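Local structure of glutathione peroxidase (6VPD) at residues Asn69-Tyr74 with Lys115-Val120; Val52-Thr57 with Leu88-Asn93; Asn56-Cys61 with Lys152-Lys157; Lys79-Asp84 with Lys182-Ile187. The protein probably reduces hydroperoxides to the corresponding alcohols, taking its electrons from thioredoxin, as a peroxidase of the glutathione peroxidase family. All blocks are in the same frame, centred on the assembly; numbering follows the deposited sequence.

All four contacts belong to one thioredoxin-fold domain. Interaction 2 lies nearest the chain's centre, about 5 Å away centre to centre, and joins the neighbouring strands 51-58 and 85-92. Interaction 3 begins on the same strand 51-58, with its centre about 7 Å from that of interaction 2, and leads to the predicted active-site Cys61. Helix 64-80, which connects the two strands, enters interaction 1 midway and interaction 4 at its end, about 15 Å apart between centres. In chain order the first segments run 52-57, 56-61, 69-74 and 79-84. Their partners, 88-93, 152-157, 115-120 and 182-187 respectively, thus tie this beta-alpha-beta unit to itself and to later parts of the chain.

Interaction 1 of 4, residues Asn69-Tyr74 with Lys115-Val120; sequences NLESVY and KVTFPV
Glu71 reaches from its helix to the backbone of Thr117, whose N donates to Glu71 OE2 at 2.7 Å with an N-H...O angle of 161°. The donor arrives from above the carboxylate plane. A chi1 of -175° sets CG anti to the backbone N, and the bend at the second torsion turns CD toward the loop; the side chain crosses that of Thr117 at about a right angle. The same OE2 stands 3.1 Å from Val116 CA. The approach of the other carboxylate oxygen to the threonine hydroxyl is doubtful in this model and supports no conclusion.

Beside this polar grip sits an aromatic one. Phe118 turns its ring edge to the face of Tyr74 in a T-shaped pair, with centroids 5.9 Å apart and planes at 85°. Phe118 CB lies over the middle of the tyrosine ring, 3.9 Å from its centroid, a CH-pi contact on the same phenylalanine. Thr117 OG1 lies at the rim of the Tyr74 ring, near its plane. One helical turn earlier, Leu70 CB comes within 4.2 Å of Phe118 CE2.

Further out, Val116 CG2 covers one face of the Phe118 ring over its centre, while Tyr74 and Phe118 both touch Val87 of strand 85-92. The next residue, Pro119, is joined by a backbone hydrogen bond to Gly89 of that strand, which ties the non-regular segment 115-120 to the sheet as well as to the helix. The charged acceptor probably helps hold the Thr117 N-H in place, and that N-H would in turn ease the carboxylate's charge.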
loop_
_atom_site.group_PDB
_atom_site.type_symbol
_atom_site.label_atom_id
_atom_site.label_comp_id
_atom_site.label_asym_id
_atom_site.label_seq_id
_atom_site.Cartn_x
_atom_site.Cartn_y
_atom_site.Cartn_z
ATOM N N ASN A 69 5.865 -12.658 -7.761
ATOM C CA ASN A 69 7.081 -11.870 -7.570
ATOM C C ASN A 69 7.914 -12.376 -6.394
ATOM O O ASN A 69 9.152 -12.393 -6.467
ATOM C CB ASN A 69 6.721 -10.403 -7.367
ATOM C CG ASN A 69 6.264 -9.741 -8.644
ATOM O OD1 ASN A 69 5.239 -9.061 -8.678
ATOM N ND2 ASN A 69 7.029 -9.940 -9.710
ATOM N N LEU A 70 7.261 -12.776 -5.299
ATOM C CA LEU A 70 8.002 -13.319 -4.165
ATOM C C LEU A 70 8.527 -14.716 -4.459
ATOM O O LEU A 70 9.618 -15.077 -4.003
ATOM C CB LEU A 70 7.149 -13.318 -2.884
ATOM C CG LEU A 70 7.037 -11.935 -2.220
ATOM C CD1 LEU A 70 5.632 -11.594 -1.745
ATOM C CD2 LEU A 70 8.066 -11.791 -1.091
ATOM N N GLU A 71 7.780 -15.522 -5.214
ATOM C CA GLU A 71 8.351 -16.774 -5.699
ATOM C C GLU A 71 9.536 -16.528 -6.635
ATOM O O GLU A 71 10.509 -17.290 -6.622
ATOM C CB GLU A 71 7.272 -17.595 -6.391
ATOM C CG GLU A 71 7.714 -18.969 -6.822
ATOM C CD GLU A 71 8.130 -19.852 -5.664
ATOM O OE1 GLU A 71 8.869 -20.834 -5.895
ATOM O OE2 GLU A 71 7.711 -19.581 -4.518
ATOM N N SER A 72 9.493 -15.448 -7.419
ATOM C CA SER A 72 10.543 -15.169 -8.391
ATOM C C SER A 72 11.849 -14.744 -7.716
ATOM O O SER A 72 12.922 -15.251 -8.054
ATOM C CB SER A 72 10.052 -14.106 -9.375
ATOM O OG SER A 72 11.114 -13.600 -10.161
ATOM N N VAL A 73 11.784 -13.811 -6.764
ATOM C CA VAL A 73 12.984 -13.418 -6.023
ATOM C C VAL A 73 13.568 -14.606 -5.262
ATOM O O VAL A 73 14.786 -14.714 -5.100
ATOM C CB VAL A 73 12.658 -12.238 -5.079
ATOM C CG1 VAL A 73 13.904 -11.786 -4.317
ATOM C CG2 VAL A 73 12.089 -11.080 -5.865
ATOM N N TYR A 74 12.720 -15.528 -4.815
ATOM C CA TYR A 74 13.188 -16.685 -4.050
ATOM C C TYR A 74 13.865 -17.719 -4.933
ATOM O O TYR A 74 14.819 -18.372 -4.503
ATOM C CB TYR A 74 12.021 -17.338 -3.322
ATOM C CG TYR A 74 12.381 -18.584 -2.558
ATOM C CD1 TYR A 74 13.239 -18.531 -1.462
ATOM C CD2 TYR A 74 11.825 -19.812 -2.902
ATOM C CE1 TYR A 74 13.545 -19.666 -0.746
ATOM C CE2 TYR A 74 12.120 -20.953 -2.190
ATOM C CZ TYR A 74 12.977 -20.878 -1.114
ATOM O OH TYR A 74 13.271 -22.024 -0.413
ATOM N N LYS A 115 1.160 -20.171 -6.995
ATOM C CA LYS A 115 1.787 -21.233 -6.226
ATOM C C LYS A 115 3.194 -20.794 -5.850
ATOM O O LYS A 115 3.882 -20.139 -6.641
ATOM C CB LYS A 115 1.824 -22.552 -7.003
ATOM C CG LYS A 115 1.900 -23.770 -6.101
ATOM C CD LYS A 115 0.991 -23.588 -4.883
ATOM C CE LYS A 115 0.957 -24.839 -4.011
ATOM N NZ LYS A 115 0.616 -24.525 -2.592
ATOM N N VAL A 116 3.601 -21.119 -4.623
ATOM C CA VAL A 116 4.906 -20.736 -4.111
ATOM C C VAL A 116 5.594 -21.984 -3.581
ATOM O O VAL A 116 4.956 -22.994 -3.290
ATOM C CB VAL A 116 4.819 -19.653 -3.012
ATOM C CG1 VAL A 116 3.793 -18.597 -3.384
ATOM C CG2 VAL A 116 4.512 -20.278 -1.663
ATOM N N THR A 117 6.920 -21.906 -3.460
ATOM C CA THR A 117 7.704 -23.019 -2.935
ATOM C C THR A 117 8.341 -22.751 -1.576
ATOM O O THR A 117 8.717 -23.711 -0.901
ATOM C CB THR A 117 8.809 -23.416 -3.928
ATOM O OG1 THR A 117 9.484 -22.240 -4.390
ATOM C CG2 THR A 117 8.218 -24.150 -5.120
ATOM N N PHE A 118 8.467 -21.485 -1.155
ATOM C CA PHE A 118 9.042 -21.183 0.147
ATOM C C PHE A 118 8.079 -21.592 1.251
ATOM O O PHE A 118 6.872 -21.714 1.020
ATOM C CB PHE A 118 9.381 -19.697 0.273
ATOM C CG PHE A 118 8.281 -18.768 -0.156
ATOM C CD1 PHE A 118 7.267 -18.417 0.724
ATOM C CD2 PHE A 118 8.286 -18.209 -1.434
ATOM C CE1 PHE A 118 6.257 -17.545 0.333
ATOM C CE2 PHE A 118 7.287 -17.339 -1.837
ATOM C CZ PHE A 118 6.265 -17.005 -0.951
ATOM N N PRO A 119 8.594 -21.830 2.457
ATOM C CA PRO A 119 7.717 -22.234 3.565
ATOM C C PRO A 119 6.648 -21.183 3.846
ATOM O O PRO A 119 6.941 -19.993 4.007
ATOM C CB PRO A 119 8.678 -22.390 4.752
ATOM C CG PRO A 119 10.045 -22.605 4.117
ATOM C CD PRO A 119 10.021 -21.830 2.831
ATOM N N VAL A 120 5.400 -21.637 3.917
ATOM C CA VAL A 120 4.281 -20.816 4.366
ATOM C C VAL A 120 3.809 -21.358 5.711
ATOM O O VAL A 120 3.613 -22.569 5.869
ATOM C CB VAL A 120 3.147 -20.797 3.328
ATOM C CG1 VAL A 120 1.854 -20.364 3.965
ATOM C CG2 VAL A 120 3.521 -19.864 2.175
#

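Interaction 2 of 4, residues Val52-Thr57 with Leu88-Asn93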
loop_
_atom_site.group_PDB
_atom_site.type_symbol
_atom_site.label_atom_id
_atom_site.label_comp_id
_atom_site.label_asym_id
_atom_site.label_seq_id
_atom_site.Cartn_x
_atom_site.Cartn_y
_atom_site.Cartn_z
ATOM N N VAL A 52 16.837 -14.104 6.123
ATOM C CA VAL A 52 15.422 -14.461 6.164
ATOM C C VAL A 52 14.585 -13.250 5.751
ATOM O O VAL A 52 14.806 -12.131 6.235
ATOM C CB VAL A 52 14.992 -14.948 7.564
ATOM C CG1 VAL A 52 13.553 -15.463 7.519
ATOM C CG2 VAL A 52 15.937 -16.012 8.104
ATOM N N LEU A 53 13.617 -13.478 4.870
ATOM C CA LEU A 53 12.671 -12.451 4.474
ATOM C C LEU A 53 11.303 -12.866 4.993
ATOM O O LEU A 53 10.779 -13.913 4.598
ATOM C CB LEU A 53 12.661 -12.260 2.958
ATOM C CG LEU A 53 11.719 -11.106 2.585
ATOM C CD1 LEU A 53 12.359 -9.726 2.840
ATOM C CD2 LEU A 53 11.189 -11.227 1.188
ATOM N N VAL A 54 10.738 -12.059 5.888
ATOM C CA VAL A 54 9.493 -12.377 6.569
ATOM C C VAL A 54 8.421 -11.561 5.887
ATOM O O VAL A 54 8.596 -10.357 5.677
ATOM C CB VAL A 54 9.568 -12.051 8.075
ATOM C CG1 VAL A 54 8.215 -12.220 8.725
ATOM C CG2 VAL A 54 10.607 -12.916 8.789
ATOM N N VAL A 55 7.341 -12.213 5.484
ATOM C CA VAL A 55 6.271 -11.537 4.766
ATOM C C VAL A 55 4.938 -12.085 5.277
ATOM O O VAL A 55 4.796 -13.295 5.484
ATOM C CB VAL A 55 6.440 -11.694 3.241
ATOM C CG1 VAL A 55 6.268 -13.124 2.831
ATOM C CG2 VAL A 55 5.455 -10.815 2.485
ATOM N N ASN A 56 4.000 -11.185 5.583
ATOM C CA ASN A 56 2.642 -11.557 5.959
ATOM C C ASN A 56 1.801 -11.680 4.692
ATOM O O ASN A 56 1.634 -10.706 3.941
ATOM C CB ASN A 56 2.021 -10.526 6.891
ATOM C CG ASN A 56 2.048 -9.163 6.295
ATOM O OD1 ASN A 56 3.093 -8.727 5.796
ATOM N ND2 ASN A 56 0.906 -8.482 6.294
ATOM N N THR A 57 1.278 -12.870 4.456
ATOM C CA THR A 57 0.549 -13.141 3.234
ATOM C C THR A 57 -0.951 -13.050 3.483
ATOM O O THR A 57 -1.424 -13.077 4.623
ATOM C CB THR A 57 0.922 -14.516 2.670
ATOM O OG1 THR A 57 0.874 -15.494 3.717
ATOM C CG2 THR A 57 2.315 -14.472 2.096
ATOM N N LEU A 88 9.791 -16.701 4.591
ATOM C CA LEU A 88 8.757 -17.207 5.489
ATOM C C LEU A 88 7.499 -16.380 5.272
ATOM O O LEU A 88 7.466 -15.189 5.615
ATOM C CB LEU A 88 9.215 -17.151 6.952
ATOM C CG LEU A 88 10.449 -17.991 7.296
ATOM C CD1 LEU A 88 10.706 -18.052 8.812
ATOM C CD2 LEU A 88 10.324 -19.397 6.734
ATOM N N GLY A 89 6.471 -16.993 4.695
ATOM C CA GLY A 89 5.176 -16.340 4.569
ATOM C C GLY A 89 4.297 -16.696 5.757
ATOM O O GLY A 89 4.246 -17.845 6.176
ATOM N N PHE A 90 3.613 -15.695 6.298
ATOM C CA PHE A 90 2.705 -15.896 7.429
ATOM C C PHE A 90 1.330 -15.405 7.021
ATOM O O PHE A 90 1.130 -14.180 6.885
ATOM C CB PHE A 90 3.146 -15.156 8.691
ATOM C CG PHE A 90 4.418 -15.650 9.294
ATOM C CD1 PHE A 90 5.643 -15.289 8.750
ATOM C CD2 PHE A 90 4.396 -16.429 10.439
ATOM C CE1 PHE A 90 6.830 -15.739 9.322
ATOM C CE2 PHE A 90 5.578 -16.883 11.024
ATOM C CZ PHE A 90 6.793 -16.541 10.468
ATOM N N PRO A 91 0.361 -16.289 6.846
ATOM C CA PRO A 91 -0.982 -15.849 6.463
ATOM C C PRO A 91 -1.604 -14.963 7.526
ATOM O O PRO A 91 -1.359 -15.118 8.727
ATOM C CB PRO A 91 -1.749 -17.162 6.314
ATOM C CG PRO A 91 -0.693 -18.194 6.097
ATOM C CD PRO A 91 0.486 -17.751 6.879
ATOM N N CYS A 92 -2.431 -14.029 7.068
ATOM C CA CYS A 92 -3.047 -13.048 7.952
ATOM C C CYS A 92 -4.394 -12.642 7.382
ATOM O O CYS A 92 -4.476 -12.170 6.241
ATOM C CB CYS A 92 -2.156 -11.823 8.123
ATOM S SG CYS A 92 -2.594 -10.868 9.572
ATOM N N ASN A 93 -5.435 -12.815 8.187
ATOM C CA ASN A 93 -6.798 -12.481 7.811
ATOM C C ASN A 93 -7.168 -11.049 8.167
ATOM O O ASN A 93 -8.295 -10.630 7.890
ATOM C CB ASN A 93 -7.773 -13.441 8.496
ATOM C CG ASN A 93 -7.768 -13.289 10.015
ATOM O OD1 ASN A 93 -6.828 -12.723 10.594
ATOM N ND2 ASN A 93 -8.818 -13.804 10.672
#
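Val55 O is gripped from segment 88-93 by two donors of unequal strength: Phe90 N, at 2.8 Å, makes a hydrogen bond lying in the carbonyl plane, and Gly89 CA adds a C-H...O contact at 3.2 Å. The edge of the Phe90 ring also lies by this oxygen. One step along, Phe90 O is held in the same manner, accepting from Thr57 N at 2.8 Å and touching Asn56 CA; here the amide comes from above the carbonyl plane (56° out of it). At the earlier end, Leu88 N donates to Leu53 O and Val55 N to Leu88 O, both at 3.0 Å and both nearly along the C=O axis. The last bond, from Cys92 N to Thr57 O, is weak, its angle at hydrogen being 125°.

This is parallel pairing, the strands inclined at 28°, and it closes the beta-alpha-beta unit of strand 51-58, helix 64-80 and strand 85-92. Val54, Leu88, Asn56 and Phe90 share one face of the sheet, where Val54 CG1 meets Phe90 CE1 at 3.8 Å. From helix 133-141, Tyr135 and Leu138 cover Val54, Tyr135 also Asn56, and Leu134 Phe90, while Leu88 packs on Met121. Val52 CG1 packs on Leu88 CG at 4.0 Å. Val55, Thr57 and Pro91 point to the other face, with Thr57 OG1 against the proline ring.

Within 88-93 the amides of Leu88, Phe90 and Cys92 face strand 51-58, so Pro91, which has no N-H, stands where the pairing asks for none. The inward N-H and C=O groups of the pairing find partners on the facing strand, less well at the weak Cys92 N bond.

Interaction 3 of 4, residues Asn56-Cys61 with Lys152-Lys157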
loop_
_atom_site.group_PDB
_atom_site.type_symbol
_atom_site.label_atom_id
_atom_site.label_comp_id
_atom_site.label_asym_id
_atom_site.label_seq_id
_atom_site.Cartn_x
_atom_site.Cartn_y
_atom_site.Cartn_z
ATOM N N ASN A 56 4.000 -11.185 5.583
ATOM C CA ASN A 56 2.642 -11.557 5.959
ATOM C C ASN A 56 1.801 -11.680 4.692
ATOM O O ASN A 56 1.634 -10.706 3.941
ATOM C CB ASN A 56 2.021 -10.526 6.891
ATOM C CG ASN A 56 2.048 -9.163 6.295
ATOM O OD1 ASN A 56 3.093 -8.727 5.796
ATOM N ND2 ASN A 56 0.906 -8.482 6.294
ATOM N N THR A 57 1.278 -12.870 4.456
ATOM C CA THR A 57 0.549 -13.141 3.234
ATOM C C THR A 57 -0.951 -13.050 3.483
ATOM O O THR A 57 -1.424 -13.077 4.623
ATOM C CB THR A 57 0.922 -14.516 2.670
ATOM O OG1 THR A 57 0.874 -15.494 3.717
ATOM C CG2 THR A 57 2.315 -14.472 2.096
ATOM N N ALA A 58 -1.680 -12.899 2.382
ATOM C CA ALA A 58 -3.128 -12.877 2.414
ATOM C C ALA A 58 -3.673 -14.230 2.835
ATOM O O ALA A 58 -3.205 -15.277 2.379
ATOM C CB ALA A 58 -3.674 -12.514 1.037
ATOM N N SER A 59 -4.674 -14.209 3.711
ATOM C CA SER A 59 -5.449 -15.418 3.958
ATOM C C SER A 59 -6.322 -15.758 2.746
ATOM O O SER A 59 -6.341 -16.905 2.286
ATOM C CB SER A 59 -6.287 -15.240 5.223
ATOM O OG SER A 59 -6.649 -16.495 5.755
ATOM N N LYS A 60 -7.018 -14.762 2.191
ATOM C CA LYS A 60 -7.806 -14.935 0.973
ATOM C C LYS A 60 -6.913 -15.006 -0.265
ATOM O O LYS A 60 -5.855 -14.373 -0.335
ATOM C CB LYS A 60 -8.809 -13.784 0.818
ATOM C CG LYS A 60 -9.578 -13.754 -0.519
ATOM C CD LYS A 60 -11.009 -13.219 -0.380
ATOM C CE LYS A 60 -11.242 -12.003 -1.270
ATOM N NZ LYS A 60 -12.682 -11.647 -1.356
ATOM N N CYS A 61 -7.358 -15.777 -1.258
ATOM C CA CYS A 61 -6.680 -15.804 -2.551
ATOM C C CYS A 61 -6.881 -14.479 -3.294
ATOM O O CYS A 61 -7.502 -13.536 -2.795
ATOM C CB CYS A 61 -7.188 -16.966 -3.402
ATOM S SG CYS A 61 -7.529 -18.502 -2.508
ATOM N N LYS A 152 0.527 -2.082 7.648
ATOM C CA LYS A 152 -0.583 -1.385 7.008
ATOM C C LYS A 152 -1.452 -2.333 6.193
ATOM O O LYS A 152 -2.680 -2.226 6.226
ATOM C CB LYS A 152 -0.049 -0.259 6.120
ATOM C CG LYS A 152 0.930 0.665 6.836
ATOM C CD LYS A 152 2.008 1.222 5.887
ATOM C CE LYS A 152 3.369 1.365 6.600
ATOM N NZ LYS A 152 4.473 1.791 5.681
ATOM N N TRP A 153 -0.843 -3.278 5.478
ATOM C CA TRP A 153 -1.574 -4.080 4.510
ATOM C C TRP A 153 -0.913 -5.452 4.415
ATOM O O TRP A 153 0.103 -5.723 5.069
ATOM C CB TRP A 153 -1.617 -3.343 3.171
ATOM C CG TRP A 153 -2.595 -3.870 2.162
ATOM C CD1 TRP A 153 -2.315 -4.303 0.887
ATOM C CD2 TRP A 153 -4.011 -4.014 2.330
ATOM N NE1 TRP A 153 -3.476 -4.706 0.257
ATOM C CE2 TRP A 153 -4.528 -4.546 1.123
ATOM C CE3 TRP A 153 -4.892 -3.763 3.389
ATOM C CZ2 TRP A 153 -5.886 -4.826 0.949
ATOM C CZ3 TRP A 153 -6.241 -4.058 3.220
ATOM C CH2 TRP A 153 -6.726 -4.570 2.005
ATOM N N ASN A 154 -1.502 -6.334 3.604
ATOM C CA ASN A 154 -0.846 -7.606 3.343
ATOM C C ASN A 154 0.497 -7.349 2.667
ATOM O O ASN A 154 0.686 -6.337 1.982
ATOM C CB ASN A 154 -1.706 -8.519 2.451
ATOM C CG ASN A 154 -3.164 -8.591 2.878
ATOM O OD1 ASN A 154 -3.504 -9.177 3.908
ATOM N ND2 ASN A 154 -4.043 -8.039 2.050
ATOM N N PHE A 155 1.446 -8.262 2.887
ATOM C CA PHE A 155 2.700 -8.328 2.131
ATOM C C PHE A 155 3.708 -7.243 2.489
ATOM O O PHE A 155 4.598 -6.951 1.686
ATOM C CB PHE A 155 2.451 -8.305 0.616
ATOM C CG PHE A 155 1.736 -9.513 0.120
ATOM C CD1 PHE A 155 0.352 -9.550 0.093
ATOM C CD2 PHE A 155 2.438 -10.628 -0.303
ATOM C CE1 PHE A 155 -0.327 -10.683 -0.352
ATOM C CE2 PHE A 155 1.771 -11.761 -0.752
ATOM C CZ PHE A 155 0.385 -11.786 -0.775
ATOM N N GLU A 156 3.621 -6.632 3.665
ATOM C CA GLU A 156 4.800 -5.951 4.178
ATOM C C GLU A 156 5.897 -6.995 4.379
ATOM O O GLU A 156 5.614 -8.169 4.653
ATOM C CB GLU A 156 4.488 -5.197 5.484
ATOM C CG GLU A 156 3.632 -3.909 5.300
ATOM C CD GLU A 156 3.989 -2.756 6.265
ATOM O OE1 GLU A 156 3.063 -2.091 6.784
ATOM O OE2 GLU A 156 5.192 -2.482 6.489
ATOM N N LYS A 157 7.152 -6.582 4.172
ATOM C CA LYS A 157 8.314 -7.470 4.240
ATOM C C LYS A 157 9.310 -6.971 5.286
ATOM O O LYS A 157 9.557 -5.765 5.386
ATOM C CB LYS A 157 9.027 -7.559 2.880
ATOM C CG LYS A 157 8.155 -7.967 1.731
ATOM C CD LYS A 157 7.674 -6.766 0.931
ATOM C CE LYS A 157 7.090 -7.203 -0.408
ATOM N NZ LYS A 157 5.965 -6.313 -0.855
#
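Asn56 uses both its backbone and its side chain to hold a type II beta turn, Trp153 to Glu156, against the end of strand 51-58 in the thioredoxin fold. A chi1 of 56° puts its CG between the backbone N and the carbonyl carbon, and the second torsion (-48°) turns ND2 to Trp153 O. ND2 donates to Trp153 O at 3.1 Å with an angle of 162°, and the acceptor lies in the plane of the amide. Asn56 O, for its part, accepts from Phe155 N at 2.7 Å, nearly in line with the carbonyl bond. An alanine here would probably leave Trp153 O without this donor and the opening of the turn freer to shift, since the remaining bond grips Phe155 alone.

Phe155 occupies the third place of the turn with a positive phi. Its ring folds back to the strand: Asn56 O and Thr57 CA lie over one face toward the rim, Thr57 CG2 is 4.0 Å from Phe155 CE2, and Ala58 CB is 4.1 Å from Phe155 CE1. Tyr67 of helix 64-80 makes an edge-to-face pair with this ring, and Leu70 packs on it. Three residues beyond Ala58 comes Cys61, the predicted active-site residue; the turn packs on the strand end from which the chain runs on to it.

The turn is also tied within its own segment. Glu156, bent at its second torsion, takes Lys152 N on the anti lone pair of OE1 at 2.7 Å, while its OE2 forms a salt bridge with Arg169. Lys157 NZ reaches back to Phe155 O at 3.0 Å.

Interaction 4 of 4, residues Lys79-Asp84 with Lys182-Ile187; sequences KEYPDD and KIIEAI
Tyr81 meets Ile187 from its first side-chain carbon onward: CB lies 4.1 Å from both Ile187 CG2 and Ile187 CD1. A chi1 of -65° sets CG anti to the carbonyl carbon, close to Ile187; the ring carries Ile187 CG2 over one face, displaced toward the rim. Ile187 CG2 is 3.7 Å from Tyr81 CG and 3.6 Å from Tyr81 CD1, also meets Tyr81 CE1, and lies 3.9 Å from the ring centroid, a CH-pi contact. Tyr81 CD2 meets Ile187 CD1, and Tyr81 CE2 comes to 4.2 Å from Ile184 CG1, obliquely to the ring. At the tip, OH is hydrogen-bonded to Lys188 NZ, one residue past segment 182-187.

Tyr81 is the first residue to leave helix 64-80, and it opens a type II beta turn ending at Asp84, ahead of strand 85-92. The contact thus sets the exit of that helix against helix 176-188 of the thioredoxin fold; Ile187 also touches Ile77 and Val51.

An alanine in place of Ile187 would probably leave the Tyr81 ring face without its methyl partner and open a gap beside Asp84. Asp84 OD1 lies 3.7 Å from Ile187 CG2 and is salt-bridged to Arg162, whose NH2 also donates to Ile187 O.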
loop_
_atom_site.group_PDB
_atom_site.type_symbol
_atom_site.label_atom_id
_atom_site.label_comp_id
_atom_site.label_asym_id
_atom_site.label_seq_id
_atom_site.Cartn_x
_atom_site.Cartn_y
_atom_site.Cartn_z
ATOM N N LYS A 79 19.189 -19.865 -6.686
ATOM C CA LYS A 79 20.197 -20.280 -7.656
ATOM C C LYS A 79 21.569 -19.718 -7.295
ATOM O O LYS A 79 22.526 -20.469 -7.076
ATOM C CB LYS A 79 19.780 -19.835 -9.060
ATOM C CG LYS A 79 18.456 -20.429 -9.543
ATOM C CD LYS A 79 17.977 -19.776 -10.853
ATOM C CE LYS A 79 16.726 -20.470 -11.411
ATOM N NZ LYS A 79 16.225 -19.830 -12.671
ATOM N N GLU A 80 21.675 -18.386 -7.226
ATOM C CA GLU A 80 22.927 -17.723 -6.868
ATOM C C GLU A 80 23.516 -18.244 -5.558
ATOM O O GLU A 80 24.730 -18.424 -5.446
ATOM C CB GLU A 80 22.697 -16.216 -6.752
ATOM C CG GLU A 80 22.072 -15.571 -7.966
ATOM C CD GLU A 80 22.786 -14.294 -8.360
ATOM O OE1 GLU A 80 23.732 -14.383 -9.176
ATOM O OE2 GLU A 80 22.414 -13.208 -7.854
ATOM N N TYR A 81 22.674 -18.482 -4.553
ATOM C CA TYR A 81 23.120 -18.711 -3.177
ATOM C C TYR A 81 22.247 -19.763 -2.531
ATOM O O TYR A 81 21.433 -19.461 -1.651
ATOM C CB TYR A 81 23.065 -17.420 -2.362
ATOM C CG TYR A 81 24.012 -16.380 -2.841
ATOM C CD1 TYR A 81 25.373 -16.461 -2.544
ATOM C CD2 TYR A 81 23.556 -15.321 -3.596
ATOM C CE1 TYR A 81 26.247 -15.503 -2.997
ATOM C CE2 TYR A 81 24.407 -14.364 -4.049
ATOM C CZ TYR A 81 25.753 -14.449 -3.746
ATOM O OH TYR A 81 26.594 -13.467 -4.209
ATOM N N PRO A 82 22.399 -21.019 -2.930
ATOM C CA PRO A 82 21.497 -22.061 -2.419
ATOM C C PRO A 82 21.672 -22.260 -0.918
ATOM O O PRO A 82 22.796 -22.357 -0.416
ATOM C CB PRO A 82 21.903 -23.305 -3.220
ATOM C CG PRO A 82 23.322 -23.045 -3.652
ATOM C CD PRO A 82 23.395 -21.549 -3.881
ATOM N N ASP A 83 20.538 -22.302 -0.206
ATOM C CA ASP A 83 20.461 -22.493 1.245
ATOM C C ASP A 83 20.815 -21.222 2.015
ATOM O O ASP A 83 20.674 -21.177 3.247
ATOM C CB ASP A 83 21.373 -23.637 1.712
ATOM C CG ASP A 83 20.811 -25.023 1.401
ATOM O OD1 ASP A 83 19.876 -25.145 0.568
ATOM O OD2 ASP A 83 21.352 -25.996 1.983
ATOM N N ASP A 84 21.276 -20.181 1.312
ATOM C CA ASP A 84 21.666 -18.947 1.992
ATOM C C ASP A 84 20.484 -18.143 2.503
ATOM O O ASP A 84 20.678 -17.298 3.388
ATOM C CB ASP A 84 22.477 -18.052 1.064
ATOM C CG ASP A 84 23.887 -18.516 0.915
ATOM O OD1 ASP A 84 24.695 -18.153 1.800
ATOM O OD2 ASP A 84 24.180 -19.243 -0.073
ATOM N N LYS A 182 19.569 -5.693 -1.396
ATOM C CA LYS A 182 19.736 -5.730 0.057
ATOM C C LYS A 182 19.867 -7.165 0.569
ATOM O O LYS A 182 20.633 -7.426 1.509
ATOM C CB LYS A 182 18.564 -5.033 0.741
ATOM C CG LYS A 182 18.587 -3.529 0.615
ATOM C CD LYS A 182 19.543 -2.868 1.586
ATOM C CE LYS A 182 19.468 -3.496 2.968
ATOM N NZ LYS A 182 20.672 -3.103 3.742
ATOM N N ILE A 183 19.111 -8.104 -0.012
ATOM C CA ILE A 183 19.251 -9.505 0.373
ATOM C C ILE A 183 20.669 -9.969 0.122
ATOM O O ILE A 183 21.351 -10.471 1.025
ATOM C CB ILE A 183 18.246 -10.392 -0.383
ATOM C CG1 ILE A 183 16.829 -10.147 0.117
ATOM C CG2 ILE A 183 18.607 -11.857 -0.172
ATOM C CD1 ILE A 183 15.803 -10.319 -0.959
ATOM N N ILE A 184 21.135 -9.793 -1.116
ATOM C CA ILE A 184 22.436 -10.308 -1.541
ATOM C C ILE A 184 23.583 -9.687 -0.733
ATOM O O ILE A 184 24.557 -10.377 -0.398
ATOM C CB ILE A 184 22.558 -10.092 -3.062
ATOM C CG1 ILE A 184 21.705 -11.140 -3.780
ATOM C CG2 ILE A 184 23.997 -10.126 -3.538
ATOM C CD1 ILE A 184 21.349 -10.764 -5.197
ATOM N N GLU A 185 23.467 -8.405 -0.361
ATOM C CA GLU A 185 24.406 -7.818 0.596
ATOM C C GLU A 185 24.328 -8.509 1.958
ATOM O O GLU A 185 25.361 -8.786 2.579
ATOM C CB GLU A 185 24.147 -6.321 0.743
ATOM C CG GLU A 185 25.105 -5.532 1.680
ATOM C CD GLU A 185 26.573 -6.041 1.748
ATOM O OE1 GLU A 185 26.894 -6.900 2.596
ATOM O OE2 GLU A 185 27.425 -5.579 0.950
ATOM N N ALA A 186 23.115 -8.787 2.454
ATOM C CA ALA A 186 23.043 -9.522 3.711
ATOM C C ALA A 186 23.705 -10.886 3.574
ATOM O O ALA A 186 24.356 -11.346 4.518
ATOM C CB ALA A 186 21.602 -9.665 4.189
ATOM N N ILE A 187 23.617 -11.506 2.387
ATOM C CA ILE A 187 24.177 -12.845 2.190
ATOM C C ILE A 187 25.706 -12.801 2.160
ATOM O O ILE A 187 26.376 -13.657 2.754
ATOM C CB ILE A 187 23.598 -13.486 0.911
ATOM C CG1 ILE A 187 22.137 -13.874 1.119
ATOM C CG2 ILE A 187 24.428 -14.713 0.471
ATOM C CD1 ILE A 187 21.456 -14.300 -0.156
#